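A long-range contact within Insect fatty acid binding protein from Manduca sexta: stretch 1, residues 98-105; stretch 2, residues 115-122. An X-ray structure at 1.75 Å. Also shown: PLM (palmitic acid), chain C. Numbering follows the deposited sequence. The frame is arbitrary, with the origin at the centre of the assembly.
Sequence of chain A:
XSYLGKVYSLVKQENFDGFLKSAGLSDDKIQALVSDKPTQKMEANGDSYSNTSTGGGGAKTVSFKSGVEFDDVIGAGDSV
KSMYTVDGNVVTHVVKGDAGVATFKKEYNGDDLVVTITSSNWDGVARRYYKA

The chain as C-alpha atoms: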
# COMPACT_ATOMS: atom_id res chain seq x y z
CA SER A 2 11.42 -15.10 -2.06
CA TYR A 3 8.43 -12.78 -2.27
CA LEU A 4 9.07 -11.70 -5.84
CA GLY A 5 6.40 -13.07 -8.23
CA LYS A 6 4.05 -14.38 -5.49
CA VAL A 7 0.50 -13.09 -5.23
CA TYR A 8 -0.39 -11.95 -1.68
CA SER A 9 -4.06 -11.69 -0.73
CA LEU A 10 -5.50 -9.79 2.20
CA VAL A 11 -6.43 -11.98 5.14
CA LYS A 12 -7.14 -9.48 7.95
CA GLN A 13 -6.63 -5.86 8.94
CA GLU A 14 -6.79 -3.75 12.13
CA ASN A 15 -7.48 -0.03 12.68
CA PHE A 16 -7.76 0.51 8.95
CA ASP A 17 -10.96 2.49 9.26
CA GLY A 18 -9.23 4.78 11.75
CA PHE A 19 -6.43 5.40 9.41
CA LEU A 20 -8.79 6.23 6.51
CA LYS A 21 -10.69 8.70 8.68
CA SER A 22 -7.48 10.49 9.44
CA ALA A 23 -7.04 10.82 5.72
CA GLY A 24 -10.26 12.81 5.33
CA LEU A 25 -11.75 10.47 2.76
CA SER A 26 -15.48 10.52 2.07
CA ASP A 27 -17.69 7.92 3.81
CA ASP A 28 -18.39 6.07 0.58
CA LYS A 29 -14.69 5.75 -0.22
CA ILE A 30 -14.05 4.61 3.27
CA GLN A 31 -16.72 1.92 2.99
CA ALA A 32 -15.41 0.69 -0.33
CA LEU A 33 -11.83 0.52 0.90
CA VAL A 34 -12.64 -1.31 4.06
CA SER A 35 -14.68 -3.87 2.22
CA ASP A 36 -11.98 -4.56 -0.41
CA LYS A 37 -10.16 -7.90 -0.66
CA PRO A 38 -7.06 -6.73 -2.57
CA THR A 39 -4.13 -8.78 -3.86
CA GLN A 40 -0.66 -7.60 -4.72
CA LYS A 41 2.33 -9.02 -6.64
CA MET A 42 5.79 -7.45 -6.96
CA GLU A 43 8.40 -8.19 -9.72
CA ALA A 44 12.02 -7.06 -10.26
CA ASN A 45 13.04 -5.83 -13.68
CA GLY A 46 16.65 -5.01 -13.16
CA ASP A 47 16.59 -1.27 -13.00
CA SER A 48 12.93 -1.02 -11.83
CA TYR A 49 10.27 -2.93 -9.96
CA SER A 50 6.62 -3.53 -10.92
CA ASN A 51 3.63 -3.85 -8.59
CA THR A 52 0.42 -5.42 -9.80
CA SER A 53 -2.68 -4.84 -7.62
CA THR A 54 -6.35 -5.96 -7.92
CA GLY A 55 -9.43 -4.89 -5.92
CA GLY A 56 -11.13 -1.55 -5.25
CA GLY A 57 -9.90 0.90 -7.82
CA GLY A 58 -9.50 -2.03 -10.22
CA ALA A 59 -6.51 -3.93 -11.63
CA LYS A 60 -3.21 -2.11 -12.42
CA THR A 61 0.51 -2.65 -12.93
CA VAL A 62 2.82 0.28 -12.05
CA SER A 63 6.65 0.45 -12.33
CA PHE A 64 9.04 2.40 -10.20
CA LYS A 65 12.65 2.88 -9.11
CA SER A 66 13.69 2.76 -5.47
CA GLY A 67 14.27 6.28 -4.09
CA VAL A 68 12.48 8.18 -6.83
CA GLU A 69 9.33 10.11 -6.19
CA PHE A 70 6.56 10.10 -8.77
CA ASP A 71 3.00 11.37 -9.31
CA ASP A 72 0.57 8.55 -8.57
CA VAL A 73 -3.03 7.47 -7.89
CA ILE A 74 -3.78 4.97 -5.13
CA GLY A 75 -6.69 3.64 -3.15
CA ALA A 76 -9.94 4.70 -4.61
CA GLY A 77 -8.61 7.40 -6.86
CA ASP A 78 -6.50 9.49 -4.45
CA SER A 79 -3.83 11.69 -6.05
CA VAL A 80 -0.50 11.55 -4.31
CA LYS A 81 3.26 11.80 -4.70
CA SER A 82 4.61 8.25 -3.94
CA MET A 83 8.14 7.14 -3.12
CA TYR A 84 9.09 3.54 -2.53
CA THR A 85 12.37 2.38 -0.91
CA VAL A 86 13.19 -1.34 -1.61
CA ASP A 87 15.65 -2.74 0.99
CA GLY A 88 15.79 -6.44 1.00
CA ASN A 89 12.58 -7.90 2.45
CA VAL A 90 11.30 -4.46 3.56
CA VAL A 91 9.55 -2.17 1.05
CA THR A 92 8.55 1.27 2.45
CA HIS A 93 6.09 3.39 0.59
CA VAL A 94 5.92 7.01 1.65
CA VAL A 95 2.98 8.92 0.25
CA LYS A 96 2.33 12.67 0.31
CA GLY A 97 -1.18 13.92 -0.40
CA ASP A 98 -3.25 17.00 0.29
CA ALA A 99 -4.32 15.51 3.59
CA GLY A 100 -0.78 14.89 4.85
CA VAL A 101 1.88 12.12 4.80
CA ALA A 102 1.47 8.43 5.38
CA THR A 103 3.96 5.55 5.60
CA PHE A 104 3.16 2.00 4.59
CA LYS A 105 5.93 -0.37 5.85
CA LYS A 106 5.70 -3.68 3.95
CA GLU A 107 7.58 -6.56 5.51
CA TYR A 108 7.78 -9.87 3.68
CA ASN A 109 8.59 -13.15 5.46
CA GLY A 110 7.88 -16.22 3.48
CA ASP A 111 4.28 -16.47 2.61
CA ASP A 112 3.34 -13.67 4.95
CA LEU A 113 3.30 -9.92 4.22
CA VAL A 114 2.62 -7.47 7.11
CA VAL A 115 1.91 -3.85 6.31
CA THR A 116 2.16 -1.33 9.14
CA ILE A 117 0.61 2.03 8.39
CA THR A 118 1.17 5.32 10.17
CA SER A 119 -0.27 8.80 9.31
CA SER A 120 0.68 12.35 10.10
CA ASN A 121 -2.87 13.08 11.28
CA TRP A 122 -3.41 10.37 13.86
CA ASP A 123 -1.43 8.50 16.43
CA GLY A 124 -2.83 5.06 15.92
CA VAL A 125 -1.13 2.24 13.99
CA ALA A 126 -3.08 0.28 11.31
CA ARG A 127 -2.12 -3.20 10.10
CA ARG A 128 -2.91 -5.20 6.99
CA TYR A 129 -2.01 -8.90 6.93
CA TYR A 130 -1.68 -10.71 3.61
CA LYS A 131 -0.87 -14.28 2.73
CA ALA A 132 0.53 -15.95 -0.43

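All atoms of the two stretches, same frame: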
# COMPACT_ATOMS: atom_id res chain seq x y z
N ASP A 98 -2.79 15.74 -0.27
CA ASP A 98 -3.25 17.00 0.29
C ASP A 98 -3.52 16.90 1.78
O ASP A 98 -3.31 17.85 2.56
CB ASP A 98 -4.69 17.32 -0.22
CG ASP A 98 -4.84 17.70 -1.63
OD1 ASP A 98 -3.98 18.62 -2.00
OD2 ASP A 98 -5.72 17.21 -2.31
N ALA A 99 -4.01 15.72 2.18
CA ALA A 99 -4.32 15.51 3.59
C ALA A 99 -3.10 15.40 4.52
O ALA A 99 -3.20 15.64 5.73
CB ALA A 99 -5.22 14.27 3.77
N GLY A 100 -1.94 15.02 3.99
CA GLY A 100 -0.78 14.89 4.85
C GLY A 100 0.16 13.81 4.32
O GLY A 100 0.18 13.58 3.12
N VAL A 101 0.92 13.16 5.21
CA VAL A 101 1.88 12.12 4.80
C VAL A 101 1.59 10.80 5.46
O VAL A 101 1.24 10.78 6.62
CB VAL A 101 3.25 12.60 5.32
CG1 VAL A 101 4.33 11.58 5.00
CG2 VAL A 101 3.65 13.85 4.58
N ALA A 102 1.73 9.70 4.74
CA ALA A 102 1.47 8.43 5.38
C ALA A 102 2.63 7.52 4.99
O ALA A 102 3.26 7.72 3.93
CB ALA A 102 0.18 7.80 4.91
N THR A 103 2.89 6.51 5.84
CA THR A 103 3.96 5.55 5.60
C THR A 103 3.38 4.16 5.63
O THR A 103 2.65 3.80 6.54
CB THR A 103 5.04 5.69 6.72
OG1 THR A 103 5.65 6.94 6.53
CG2 THR A 103 6.13 4.65 6.57
N PHE A 104 3.66 3.36 4.63
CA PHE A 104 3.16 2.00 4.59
C PHE A 104 4.43 1.14 4.58
O PHE A 104 5.13 1.12 3.57
CB PHE A 104 2.36 1.67 3.32
CG PHE A 104 1.26 2.69 3.06
CD1 PHE A 104 0.11 2.68 3.76
CD2 PHE A 104 1.44 3.63 2.02
CE1 PHE A 104 -0.90 3.64 3.47
CE2 PHE A 104 0.46 4.56 1.71
CZ PHE A 104 -0.70 4.56 2.46
N LYS A 105 4.74 0.48 5.70
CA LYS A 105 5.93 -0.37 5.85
C LYS A 105 5.53 -1.81 5.50
O LYS A 105 4.73 -2.43 6.22
CB LYS A 105 6.57 -0.17 7.24
CG LYS A 105 7.98 -0.84 7.42
CD LYS A 105 8.45 -0.71 8.89
CE LYS A 105 9.40 -1.76 9.53
NZ LYS A 105 10.55 -1.16 10.23
N VAL A 115 1.77 -5.23 6.67
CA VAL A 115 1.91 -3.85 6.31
C VAL A 115 1.52 -3.03 7.54
O VAL A 115 0.44 -3.23 8.07
CB VAL A 115 0.94 -3.46 5.16
CG1 VAL A 115 1.13 -1.96 4.81
CG2 VAL A 115 1.25 -4.23 3.85
N THR A 116 2.41 -2.15 7.98
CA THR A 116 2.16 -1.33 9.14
C THR A 116 1.98 0.06 8.57
O THR A 116 2.84 0.53 7.84
CB THR A 116 3.38 -1.35 10.03
OG1 THR A 116 3.52 -2.73 10.37
CG2 THR A 116 3.03 -0.58 11.33
N ILE A 117 0.88 0.71 8.90
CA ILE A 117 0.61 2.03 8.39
C ILE A 117 0.49 3.08 9.45
O ILE A 117 -0.22 2.86 10.43
CB ILE A 117 -0.81 1.82 7.80
CG1 ILE A 117 -0.80 0.73 6.71
CG2 ILE A 117 -1.17 3.15 7.18
CD1 ILE A 117 -2.18 0.40 6.11
N THR A 118 1.18 4.19 9.25
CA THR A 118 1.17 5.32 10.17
C THR A 118 0.77 6.56 9.36
O THR A 118 0.97 6.60 8.14
CB THR A 118 2.43 5.48 10.97
OG1 THR A 118 3.52 5.45 10.10
CG2 THR A 118 2.54 4.39 12.04
N SER A 119 0.18 7.58 10.00
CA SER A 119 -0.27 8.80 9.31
C SER A 119 0.14 10.06 10.05
O SER A 119 0.32 10.03 11.26
CB SER A 119 -1.78 8.67 9.48
OG SER A 119 -2.47 9.86 9.40
N SER A 120 0.29 11.17 9.37
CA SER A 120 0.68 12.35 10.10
C SER A 120 -0.52 12.98 10.82
O SER A 120 -0.37 13.94 11.57
CB SER A 120 1.32 13.40 9.17
OG SER A 120 0.38 13.69 8.15
N ASN A 121 -1.72 12.47 10.60
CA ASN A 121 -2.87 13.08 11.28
C ASN A 121 -3.48 12.31 12.43
O ASN A 121 -4.49 12.74 12.96
CB ASN A 121 -3.99 13.20 10.23
CG ASN A 121 -3.63 14.23 9.16
OD1 ASN A 121 -2.79 15.11 9.36
ND2 ASN A 121 -4.28 14.14 8.02
N TRP A 122 -2.88 11.18 12.80
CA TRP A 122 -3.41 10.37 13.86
C TRP A 122 -2.31 9.63 14.52
O TRP A 122 -1.30 9.40 13.91
CB TRP A 122 -4.08 9.26 13.05
CG TRP A 122 -4.86 8.34 13.88
CD1 TRP A 122 -5.53 8.62 15.03
CD2 TRP A 122 -5.06 6.97 13.60
NE1 TRP A 122 -6.15 7.49 15.48
CE2 TRP A 122 -5.87 6.47 14.62
CE3 TRP A 122 -4.61 6.16 12.61
CZ2 TRP A 122 -6.25 5.16 14.65
CZ3 TRP A 122 -5.00 4.85 12.66
CH2 TRP A 122 -5.81 4.38 13.67
C1 PLM C . -1.22 -1.91 1.33
O1 PLM C . -0.23 -2.55 0.94
O2 PLM C . -2.21 -2.46 1.85
C2 PLM C . -1.32 -0.39 1.12
C3 PLM C . -2.57 0.31 1.70
C4 PLM C . -3.64 0.57 0.60
C5 PLM C . -3.66 2.03 0.11
C6 PLM C . -4.91 2.78 0.60
C7 PLM C . -4.63 4.28 0.51
C8 PLM C . -5.85 5.18 0.63
C9 PLM C . -5.42 6.26 1.63
CA PLM C . -5.27 7.67 1.05
CB PLM C . -3.86 8.21 1.36
CC PLM C . -3.77 9.76 1.30
CD PLM C . -2.31 10.26 1.54
CE PLM C . -2.17 11.12 2.79
CF PLM C . -2.53 10.27 4.01
CG PLM C . -2.41 11.01 5.36
O HOH W 1 5.16 -4.00 8.76

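Two neighbouring antiparallel β-strands of the fatty acid binding protein are zipped together by backbone hydrogen bonds, with a largely apolar face turned to the bound palmitic acid and side-chain hydrogen bonds fastening the end where the pairing gives way to loop. The strand axes approach to 4.6 Å and run at 168°, close to ideally antiparallel, and the contact buries 490 Å² counted over both stretches.

The ladder rests on two hydrogen-bonded pairs. K105 N donates to T116 O at 2.9 Å and T116 N returns the bond to K105 O, also at 2.9 Å; two residues along, T103 N reaches T118 O at 3.0 Å and T118 N reaches T103 O at 3.1 Å. All four bonds are nearly straight, with angles at hydrogen of 160° to 172°. Between them lies the non-hydrogen-bonded pair F104 with I117, and beyond T103 and T118 comes a second, A102 with S119; their CA atoms stand 4.6 and 4.3 Å apart. Here CA-H groups face carbonyl oxygens already used in the ladder: I117 CA lies 3.3 Å from T103 O, and A102 CA 3.3 Å from T118 O.

Beyond T118 the pattern is carried on partly by side chains. S120 N still donates to V101 O at 2.9 Å, though at a more bent 137°, but V101 N is met by the hydroxyl S120 OG at 3.0 Å instead of by a backbone carbonyl. The p rotamer of S120 places that oxygen. N121 ND2 then donates to A99 O at 2.9 Å, so its amide side chain ties down the loop before the strand, while N121 N bonds to S119 OG at 3.0 Å within its own stretch. G100 fits closely in this corner: a CB on it would point toward stretch 2 and lie 2.6 Å from S120 OG, a clash, and its phi/psi of 149/-152 would by itself call for glycine.

Side chains alternate between the two faces. On one, A102, F104, I117 and S119 project together. The F104 ring, with chi1 in m, presents its edge to I117, with F104 CD1 3.7 Å from I117 CG1, and F104 CB packs 4.1 Å from V115 CG1; F104, I117 and V115 are buried, as suits these apolar types. The small methyl of A102 packs against the ligand, its CB lying 3.8 Å from PLM CF. G100 O comes within 3.4 Å of PLM CE, and V115 CG2 within 3.7 Å of the carboxyl oxygen PLM O1.

The other face carries T103, K105, T116 and T118, polar or β-branched residues suited to an extended strand and to greater exposure. T103 CB stands 3.7 Å from T118 OG1, and K105 CB 4.4 Å from T116 CB. The start of the K105 side chain lies beside T116, while its end leads away from stretch 2. A water lies 3.0 Å from K105 O and 2.6 Å from T116 OG1, and so links the pair.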